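PDB 2P67: LAO/AO transport system kinase, which belongs to the MeaB-type GTPase family of the P-loop NTPase clan and is built on a parallel beta sheet flanked by helices. Local coordinates for residues A137-M141 and A167-D171; D297-Y302 and Q322-I327. All coordinates share one frame; numbering follows the deposited sequence.

Contact 1 of 2, residues A137-M141 and A167-D171; sequences ARELM and ARMVD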
loop_
_atom_site.group_PDB
_atom_site.type_symbol
_atom_site.label_atom_id
_atom_site.label_comp_id
_atom_site.label_asym_id
_atom_site.label_seq_id
_atom_site.Cartn_x
_atom_site.Cartn_y
_atom_site.Cartn_z
ATOM N N ALA A 137 -13.332 -17.528 -3.443
ATOM C CA ALA A 137 -12.914 -17.430 -4.840
ATOM C C ALA A 137 -11.697 -18.307 -5.097
ATOM O O ALA A 137 -11.669 -19.041 -6.086
ATOM C CB ALA A 137 -12.627 -15.958 -5.228
ATOM N N ARG A 138 -10.702 -18.221 -4.207
ATOM C CA ARG A 138 -9.488 -19.015 -4.336
ATOM C C ARG A 138 -9.767 -20.521 -4.326
ATOM O O ARG A 138 -9.207 -21.267 -5.146
ATOM C CB ARG A 138 -8.479 -18.661 -3.247
ATOM C CG ARG A 138 -7.801 -17.319 -3.432
ATOM C CD ARG A 138 -6.802 -17.065 -2.326
ATOM N NE ARG A 138 -6.545 -15.636 -2.192
ATOM C CZ ARG A 138 -5.460 -14.989 -2.611
ATOM N NH1 ARG A 138 -4.459 -15.646 -3.204
ATOM N NH2 ARG A 138 -5.383 -13.663 -2.413
ATOM N N GLU A 139 -10.603 -20.971 -3.392
ATOM C CA GLU A 139 -10.932 -22.393 -3.320
ATOM C C GLU A 139 -11.679 -22.883 -4.586
ATOM O O GLU A 139 -11.388 -23.964 -5.122
ATOM C CB GLU A 139 -11.693 -22.700 -2.021
ATOM C CG GLU A 139 -10.819 -22.439 -0.799
ATOM C CD GLU A 139 -11.546 -22.575 0.514
ATOM O OE1 GLU A 139 -12.803 -22.491 0.532
ATOM O OE2 GLU A 139 -10.836 -22.769 1.526
ATOM N N LEU A 140 -12.622 -22.083 -5.082
ATOM C CA LEU A 140 -13.337 -22.453 -6.285
ATOM C C LEU A 140 -12.379 -22.511 -7.486
ATOM O O LEU A 140 -12.512 -23.387 -8.328
ATOM C CB LEU A 140 -14.473 -21.478 -6.549
ATOM C CG LEU A 140 -15.573 -21.363 -5.476
ATOM C CD1 LEU A 140 -16.656 -20.444 -6.014
ATOM C CD2 LEU A 140 -16.186 -22.717 -5.114
ATOM N N MET A 141 -11.429 -21.573 -7.539
ATOM C CA MET A 141 -10.376 -21.565 -8.568
ATOM C C MET A 141 -9.554 -22.864 -8.525
ATOM O O MET A 141 -9.300 -23.471 -9.568
ATOM C CB MET A 141 -9.440 -20.350 -8.396
ATOM C CG MET A 141 -10.077 -19.003 -8.757
ATOM S SD MET A 141 -8.999 -17.584 -8.350
ATOM C CE MET A 141 -7.892 -17.613 -9.789
ATOM N N ALA A 167 -6.125 -8.838 -8.110
ATOM C CA ALA A 167 -4.767 -8.913 -8.639
ATOM C C ALA A 167 -3.903 -9.891 -7.864
ATOM O O ALA A 167 -3.037 -10.529 -8.445
ATOM C CB ALA A 167 -4.118 -7.531 -8.608
ATOM N N ARG A 168 -4.157 -9.996 -6.558
ATOM C CA ARG A 168 -3.369 -10.822 -5.631
ATOM C C ARG A 168 -3.581 -12.323 -5.797
ATOM O O ARG A 168 -2.856 -13.112 -5.203
ATOM C CB ARG A 168 -3.728 -10.483 -4.179
ATOM C CG ARG A 168 -3.307 -9.125 -3.694
ATOM C CD ARG A 168 -3.323 -9.067 -2.172
ATOM N NE ARG A 168 -4.652 -9.209 -1.579
ATOM C CZ ARG A 168 -5.306 -8.232 -0.946
ATOM N NH1 ARG A 168 -4.756 -7.027 -0.820
ATOM N NH2 ARG A 168 -6.511 -8.464 -0.430
ATOM N N MET A 169 -4.589 -12.716 -6.569
ATOM C CA MET A 169 -4.836 -14.141 -6.787
ATOM C C MET A 169 -4.719 -14.615 -8.243
ATOM O O MET A 169 -5.140 -15.725 -8.563
ATOM C CB MET A 169 -6.200 -14.552 -6.188
ATOM C CG MET A 169 -7.443 -14.078 -6.956
ATOM S SD MET A 169 -9.011 -14.533 -6.079
ATOM C CE MET A 169 -9.140 -13.099 -5.081
ATOM N N VAL A 170 -4.175 -13.784 -9.141
ATOM C CA VAL A 170 -4.173 -14.151 -10.578
ATOM C C VAL A 170 -2.782 -13.970 -11.193
ATOM O O VAL A 170 -1.954 -13.246 -10.637
ATOM C CB VAL A 170 -5.220 -13.332 -11.407
ATOM C CG1 VAL A 170 -6.650 -13.609 -10.905
ATOM C CG2 VAL A 170 -4.884 -11.825 -11.409
ATOM N N ASP A 171 -2.554 -14.647 -12.314
ATOM C CA ASP A 171 -1.297 -14.589 -13.067
ATOM C C ASP A 171 -1.218 -13.279 -13.844
ATOM O O ASP A 171 -0.145 -12.681 -13.966
ATOM C CB ASP A 171 -1.221 -15.741 -14.077
ATOM C CG ASP A 171 -1.229 -17.119 -13.419
ATOM O OD1 ASP A 171 -0.787 -17.224 -12.246
ATOM O OD2 ASP A 171 -1.626 -18.092 -14.107
HETATM O O HOH W 1 -7.403 -11.082 -2.492
#
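Met169 reaches from the type I turn Ala167 to Val170 onto helix 133-146 and meets Ala137, Arg138 and Met141 there, an example of one thioether touching side chains one helical turn apart. The apolar part is built around sulfur. Met169 SD lies 3.8 Å from Met141 SD and 4.0 Å from Ala137 CB, and the two methionine chains lie roughly perpendicular. With chi1 at 73°, Met169 CG is flanked by both backbone neighbours of CA, and the chain, already directed at the helix, carries SD to Ala137 and Met141. The bend at the end of Met141 brings its CE to 3.6 Å from Met169 O and near Val170 CG1.

The polar part involves two arginines. Extended from CG to NE, the Arg138 chain lays one guanidinium face over Met169 CB, which is 3.6 Å from Arg138 NH1. Arg138 NH2 comes within 4.6 Å of Arg168 NE, a like-charged approach that a water may ease, since it accepts weak hydrogen bonds from Arg138 NH2 and Arg168 NH2.

Met169 O is hydrogen-bonded to Arg58. Helix 267-294 borders the arginine side, with Trp279 against Arg138, while strands 57-63 and 151-157 adjoin Met141; the contact thus joins helix 133-146 to the turn leading into strand 172-177 of the central sheet.

Contact 2 of 2, residues D297-Y302 and Q322-I327; sequences DFDRYY and QLSEFI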
loop_
_atom_site.group_PDB
_atom_site.type_symbol
_atom_site.label_atom_id
_atom_site.label_comp_id
_atom_site.label_asym_id
_atom_site.label_seq_id
_atom_site.Cartn_x
_atom_site.Cartn_y
_atom_site.Cartn_z
ATOM N N ASP A 297 -13.163 -5.676 26.030
ATOM C CA ASP A 297 -12.318 -4.998 27.005
ATOM C C ASP A 297 -11.166 -4.255 26.345
ATOM O O ASP A 297 -10.854 -3.112 26.723
ATOM C CB ASP A 297 -11.770 -5.989 28.029
ATOM C CG ASP A 297 -12.825 -6.441 29.028
ATOM O OD1 ASP A 297 -13.835 -5.720 29.214
ATOM O OD2 ASP A 297 -12.634 -7.513 29.630
ATOM N N PHE A 298 -10.526 -4.901 25.371
ATOM C CA PHE A 298 -9.403 -4.272 24.688
ATOM C C PHE A 298 -9.853 -3.108 23.812
ATOM O O PHE A 298 -9.175 -2.088 23.753
ATOM C CB PHE A 298 -8.580 -5.260 23.853
ATOM C CG PHE A 298 -7.436 -4.602 23.150
ATOM C CD1 PHE A 298 -6.265 -4.294 23.843
ATOM C CD2 PHE A 298 -7.546 -4.226 21.820
ATOM C CE1 PHE A 298 -5.200 -3.640 23.198
ATOM C CE2 PHE A 298 -6.489 -3.571 21.172
ATOM C CZ PHE A 298 -5.322 -3.283 21.864
ATOM N N ASP A 299 -10.971 -3.282 23.112
ATOM C CA ASP A 299 -11.532 -2.235 22.262
ATOM C C ASP A 299 -11.804 -0.975 23.084
ATOM O O ASP A 299 -11.516 0.142 22.639
ATOM C CB ASP A 299 -12.818 -2.718 21.582
ATOM C CG ASP A 299 -13.557 -1.602 20.863
ATOM O OD1 ASP A 299 -13.024 -1.076 19.869
ATOM O OD2 ASP A 299 -14.662 -1.235 21.311
ATOM N N ARG A 300 -12.349 -1.171 24.284
ATOM C CA ARG A 300 -12.656 -0.075 25.201
ATOM C C ARG A 300 -11.386 0.659 25.638
ATOM O O ARG A 300 -11.296 1.880 25.505
ATOM C CB ARG A 300 -13.435 -0.623 26.410
ATOM C CG ARG A 300 -13.728 0.398 27.518
ATOM C CD ARG A 300 -14.789 -0.113 28.490
ATOM N NE ARG A 300 -16.088 -0.294 27.833
ATOM C CZ ARG A 300 -16.704 -1.465 27.662
ATOM N NH1 ARG A 300 -16.159 -2.595 28.104
ATOM N NH2 ARG A 300 -17.880 -1.506 27.048
ATOM N N TYR A 301 -10.405 -0.099 26.128
ATOM C CA TYR A 301 -9.127 0.441 26.571
ATOM C C TYR A 301 -8.359 1.115 25.431
ATOM O O TYR A 301 -7.733 2.168 25.623
ATOM C CB TYR A 301 -8.278 -0.672 27.173
ATOM C CG TYR A 301 -7.079 -0.164 27.931
ATOM C CD1 TYR A 301 -7.218 0.317 29.231
ATOM C CD2 TYR A 301 -5.809 -0.151 27.352
ATOM C CE1 TYR A 301 -6.131 0.789 29.942
ATOM C CE2 TYR A 301 -4.706 0.329 28.058
ATOM C CZ TYR A 301 -4.883 0.793 29.359
ATOM O OH TYR A 301 -3.821 1.265 30.078
ATOM N N TYR A 302 -8.417 0.505 24.245
ATOM C CA TYR A 302 -7.806 1.087 23.047
ATOM C C TYR A 302 -8.417 2.452 22.705
ATOM O O TYR A 302 -7.692 3.417 22.434
ATOM C CB TYR A 302 -7.907 0.112 21.856
ATOM C CG TYR A 302 -7.264 0.650 20.607
ATOM C CD1 TYR A 302 -5.879 0.639 20.456
ATOM C CD2 TYR A 302 -8.039 1.168 19.571
ATOM C CE1 TYR A 302 -5.267 1.153 19.302
ATOM C CE2 TYR A 302 -7.442 1.677 18.415
ATOM C CZ TYR A 302 -6.052 1.677 18.301
ATOM O OH TYR A 302 -5.474 2.173 17.160
ATOM N N GLN A 322 1.282 1.541 27.403
ATOM C CA GLN A 322 0.167 1.048 28.190
ATOM C C GLN A 322 -0.717 0.086 27.400
ATOM O O GLN A 322 -1.275 -0.849 27.972
ATOM C CB GLN A 322 -0.635 2.192 28.799
ATOM C CG GLN A 322 -1.473 3.004 27.845
ATOM C CD GLN A 322 -2.184 4.133 28.565
ATOM O OE1 GLN A 322 -1.670 4.678 29.545
ATOM N NE2 GLN A 322 -3.376 4.483 28.088
ATOM N N LEU A 323 -0.838 0.294 26.090
ATOM C CA LEU A 323 -1.498 -0.709 25.261
ATOM C C LEU A 323 -0.744 -2.042 25.310
ATOM O O LEU A 323 -1.367 -3.094 25.461
ATOM C CB LEU A 323 -1.666 -0.224 23.815
ATOM C CG LEU A 323 -2.791 0.794 23.629
ATOM C CD1 LEU A 323 -2.633 1.484 22.267
ATOM C CD2 LEU A 323 -4.171 0.146 23.812
ATOM N N SER A 324 0.585 -1.982 25.217
ATOM C CA SER A 324 1.435 -3.178 25.266
ATOM C C SER A 324 1.291 -3.914 26.591
ATOM O O SER A 324 1.148 -5.134 26.625
ATOM C CB SER A 324 2.902 -2.807 25.060
ATOM O OG SER A 324 3.136 -2.355 23.742
ATOM N N GLU A 325 1.340 -3.162 27.685
ATOM C CA GLU A 325 1.147 -3.728 29.021
ATOM C C GLU A 325 -0.229 -4.374 29.168
ATOM O O GLU A 325 -0.339 -5.477 29.712
ATOM C CB GLU A 325 1.361 -2.656 30.101
ATOM C CG GLU A 325 2.796 -2.157 30.187
ATOM C CD GLU A 325 3.011 -1.069 31.239
ATOM O OE1 GLU A 325 2.028 -0.491 31.766
ATOM O OE2 GLU A 325 4.190 -0.783 31.531
ATOM N N PHE A 326 -1.275 -3.694 28.694
ATOM C CA PHE A 326 -2.621 -4.260 28.719
ATOM C C PHE A 326 -2.668 -5.599 27.982
ATOM O O PHE A 326 -3.255 -6.565 28.485
ATOM C CB PHE A 326 -3.648 -3.293 28.131
ATOM C CG PHE A 326 -5.076 -3.739 28.311
ATOM C CD1 PHE A 326 -5.829 -3.296 29.403
ATOM C CD2 PHE A 326 -5.678 -4.592 27.383
ATOM C CE1 PHE A 326 -7.150 -3.705 29.569
ATOM C CE2 PHE A 326 -7.005 -5.001 27.538
ATOM C CZ PHE A 326 -7.742 -4.556 28.636
ATOM N N ILE A 327 -2.036 -5.655 26.808
ATOM C CA ILE A 327 -1.982 -6.884 26.006
ATOM C C ILE A 327 -1.213 -8.022 26.700
ATOM O O ILE A 327 -1.705 -9.152 26.748
ATOM C CB ILE A 327 -1.448 -6.613 24.575
ATOM C CG1 ILE A 327 -2.470 -5.792 23.787
ATOM C CG2 ILE A 327 -1.126 -7.926 23.838
ATOM C CD1 ILE A 327 -1.866 -4.933 22.722
HETATM O O HOH W 2 -1.977 -0.810 30.537
#
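Tyr301 and Phe326 form an offset stack between two nearly antiparallel helices, their ring planes only 15° apart and their centroids separated by 4.5 Å. The two side chains run antiparallel, each reaching toward the other's helix: Phe326 CD1 sits over the centre of one tyrosine face, and Tyr301 CB makes a CH-pi contact over the phenylalanine face. Both rings leave their helices with CG anti to the backbone N (chi1 -167° in Tyr301), which lets them overlap across an axis separation of 10.9 Å.

Phe298 completes the aromatic cluster from one turn earlier. Phe326 CD2 approaches its edge, near the ring plane, at 3.6 Å from Phe298 CD1, and the two rings meet obliquely. Farther round the Phe298 ring, its CE1 packs 3.5 Å from Ile327 CG1. Leu323 CD2 packs at the edge of the Tyr302 ring, 3.8 Å from Tyr302 CD1.

At the other end of the tyrosine, a water bridges Tyr301 OH and Gln322 O, donating to the carbonyl at 2.7 Å. The Gln322 amide lies beside the hydroxyl, but its NE2 is hydrogen-bonded to Thr305.

Phe298, Leu323 and Ile327 also pack against the second subunit. The chemistry implies that this helical hairpin is held mainly by aromatic and aliphatic packing, with polar bonding between the segments confined to the bridging water.

Overall arrangement
Contact 1 is core and contact 2 is peripheral: the centre of the first lies about 5 Å, and that of the second about 36 Å, from the centre of the chain, and their nearest atoms are about 20 Å apart. Residues 137-141 and 167-171 join a helix to a turn beside the parallel sheet, whereas 297-302 and 322-327 pair two C-terminal helices. No element is shared, although helix 267-294 touches both. Their chemistry follows place. Thioethers meet in the interior contact, with arginines on its more exposed side, while flat rings overlap in the partly buried one. Each includes a water bridge, weak in contact 1 and firmer in contact 2.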